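Side-chain contact in BH2621 protein (Bacillus halodurans, PDB 2QML), which probably acts as a GNAT-family N-acyltransferase, perhaps passing fatty acyl groups to a lysine amino group in siderophore biosynthesis: residues L22-V27 / L128-Q133. Sequence-based numbering, arbitrary orientation. Where two conformers were deposited one is given.
Sequences LSFRHV and LAIMQQ
Leu22 and Phe24 of strand 20-26 face Ala129 and Ile130 of helix 123-135, the strand and helix segments passing 9.9 Å apart at their axes with their N-to-C directions 55° from each other. All four residues are buried, and what joins them is purely apolar. Phe24 carries most of the contact. Its CG lies anti to the carbonyl carbon (chi1 -74°), a setting that sends the ring from the strand to the helix. There the CE2 and CZ atoms come obliquely against Ile130: CE2 of Phe24 is 3.9 Å from CB of Ile130, and CZ stays close to the same branch point. Ile130 has its CG1 anti to the backbone N (chi1 -165°), and the extended arm carries CD1 to the CE2-CD2 side of the ring, 4.0 Å from CD2 of Phe24. The Phe24 and Ile130 side chains cross at about a right angle, with Ile130 touching through CB and CD1. Ala129 CB approaches the ring obliquely, 4.3 Å from CE1 of Phe24. CB of Ala129 also meets CD1 of Leu22 at 4.0 Å, so the alanine methyl is shared by two strand residues. Phe11 of the neighbouring strand 11-15 stacks on Phe24 and also touches Ala129, while Trp85 meets the Phe24 ring with its plane steeply inclined. The contact thus packs a helix on one face of the mixed, mostly antiparallel sheet, part of the alpha/beta core characteristic of the GNAT acetyltransferase fold.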
loop_
_atom_site.group_PDB
_atom_site.type_symbol
_atom_site.label_atom_id
_atom_site.label_comp_id
_atom_site.label_asym_id
_atom_site.label_seq_id
_atom_site.Cartn_x
_atom_site.Cartn_y
_atom_site.Cartn_z
ATOM N N LEU A 22 2.791 15.070 3.410
ATOM C CA LEU A 22 2.170 13.768 3.237
ATOM C C LEU A 22 1.463 13.430 4.529
ATOM O O LEU A 22 2.044 13.476 5.608
ATOM C CB LEU A 22 3.203 12.690 2.969
ATOM C CG LEU A 22 4.263 12.987 1.901
ATOM C CD1 LEU A 22 5.117 11.736 1.708
ATOM C CD2 LEU A 22 3.632 13.478 0.627
ATOM N N SER A 23 0.198 13.098 4.428
ATOM C CA SER A 23 -0.503 12.692 5.645
ATOM C C SER A 23 -1.407 11.488 5.400
ATOM O O SER A 23 -2.064 11.334 4.365
ATOM C CB SER A 23 -1.271 13.811 6.267
ATOM O OG SER A 23 -2.143 14.415 5.397
ATOM N N PHE A 24 -1.358 10.620 6.387
ATOM C CA PHE A 24 -2.075 9.337 6.367
ATOM C C PHE A 24 -2.977 9.218 7.577
ATOM O O PHE A 24 -2.532 9.403 8.722
ATOM C CB PHE A 24 -1.084 8.193 6.394
ATOM C CG PHE A 24 -0.343 7.966 5.111
ATOM C CD1 PHE A 24 0.701 8.805 4.754
ATOM C CD2 PHE A 24 -0.612 6.879 4.318
ATOM C CE1 PHE A 24 1.448 8.579 3.579
ATOM C CE2 PHE A 24 0.116 6.650 3.122
ATOM C CZ PHE A 24 1.117 7.506 2.761
ATOM N N ARG A 25 -4.238 8.901 7.349
ATOM C CA ARG A 25 -5.212 8.770 8.403
ATOM C C ARG A 25 -5.980 7.491 8.228
ATOM O O ARG A 25 -6.061 6.955 7.139
ATOM C CB ARG A 25 -6.189 9.953 8.399
ATOM C CG ARG A 25 -7.047 10.133 7.146
ATOM C CD ARG A 25 -8.174 11.091 7.345
ATOM N NE ARG A 25 -8.985 11.288 6.146
ATOM C CZ ARG A 25 -9.965 10.476 5.775
ATOM N NH1 ARG A 25 -10.195 9.382 6.445
ATOM N NH2 ARG A 25 -10.671 10.726 4.685
ATOM N N HIS A 26 -6.586 7.047 9.310
ATOM C CA HIS A 26 -7.459 5.890 9.277
ATOM C C HIS A 26 -8.687 6.199 8.452
ATOM O O HIS A 26 -9.276 7.288 8.509
ATOM C CB HIS A 26 -7.889 5.426 10.673
ATOM C CG HIS A 26 -6.796 4.784 11.462
ATOM N ND1 HIS A 26 -6.904 4.550 12.808
ATOM C CD2 HIS A 26 -5.517 4.470 11.134
ATOM C CE1 HIS A 26 -5.783 4.005 13.254
ATOM N NE2 HIS A 26 -4.924 3.931 12.257
ATOM N N VAL A 27 -9.043 5.227 7.624
ATOM C CA VAL A 27 -10.294 5.287 6.923
ATOM C C VAL A 27 -11.481 5.174 7.950
ATOM O O VAL A 27 -11.389 4.501 8.995
ATOM C CB VAL A 27 -10.358 4.166 5.875
ATOM C CG1 VAL A 27 -11.792 3.955 5.356
ATOM C CG2 VAL A 27 -9.331 4.390 4.723
ATOM N N LEU A 128 7.267 5.291 0.310
ATOM C CA LEU A 128 8.422 5.312 1.190
ATOM C C LEU A 128 8.000 5.723 2.581
ATOM O O LEU A 128 8.469 5.137 3.558
ATOM C CB LEU A 128 9.488 6.232 0.623
ATOM C CG LEU A 128 10.203 5.750 -0.642
ATOM C CD1 LEU A 128 11.069 6.865 -1.160
ATOM C CD2 LEU A 128 11.035 4.537 -0.430
ATOM N N ALA A 129 7.097 6.704 2.691
ATOM C CA ALA A 129 6.634 7.156 4.022
ATOM C C ALA A 129 5.896 6.073 4.821
ATOM O O ALA A 129 6.184 5.826 6.010
ATOM C CB ALA A 129 5.754 8.448 3.900
ATOM N N ILE A 130 4.929 5.426 4.194
ATOM C CA ILE A 130 4.156 4.399 4.883
ATOM C C ILE A 130 5.032 3.183 5.180
ATOM O O ILE A 130 4.864 2.583 6.247
ATOM C CB ILE A 130 2.864 4.068 4.136
ATOM C CG1 ILE A 130 1.921 3.277 5.063
ATOM C CG2 ILE A 130 3.142 3.341 2.783
ATOM C CD1 ILE A 130 0.491 3.019 4.553
HETATM N N MSE A 131 5.938 2.810 4.272
HETATM C CA MSE A 131 6.867 1.704 4.555
HETATM C C MSE A 131 7.715 2.006 5.785
HETATM O O MSE A 131 7.888 1.152 6.649
HETATM C CB MSE A 131 7.776 1.415 3.376
HETATM C CG MSE A 131 7.049 0.766 2.224
HETATM SE SE MSE A 131 8.250 0.506 0.716
HETATM C CE MSE A 131 9.353 -0.893 1.562
ATOM N N GLN A 132 8.244 3.219 5.854
ATOM C CA GLN A 132 9.045 3.625 6.983
ATOM C C GLN A 132 8.253 3.470 8.290
ATOM O O GLN A 132 8.763 2.915 9.267
ATOM C CB GLN A 132 9.556 5.070 6.780
ATOM C CG GLN A 132 10.538 5.539 7.831
ATOM C CD GLN A 132 11.798 4.696 7.865
ATOM O OE1 GLN A 132 11.804 3.511 8.268
ATOM N NE2 GLN A 132 12.891 5.300 7.416
ATOM N N GLN A 133 7.000 3.886 8.306
ATOM C CA GLN A 133 6.224 3.797 9.549
ATOM C C GLN A 133 5.807 2.343 9.893
ATOM O O GLN A 133 5.656 1.980 11.043
ATOM C CB GLN A 133 5.022 4.757 9.522
ATOM C CG GLN A 133 5.331 6.253 9.137
ATOM C CD GLN A 133 6.772 6.786 9.486
ATOM O OE1 GLN A 133 7.317 6.615 10.614
ATOM N NE2 GLN A 133 7.346 7.456 8.508
#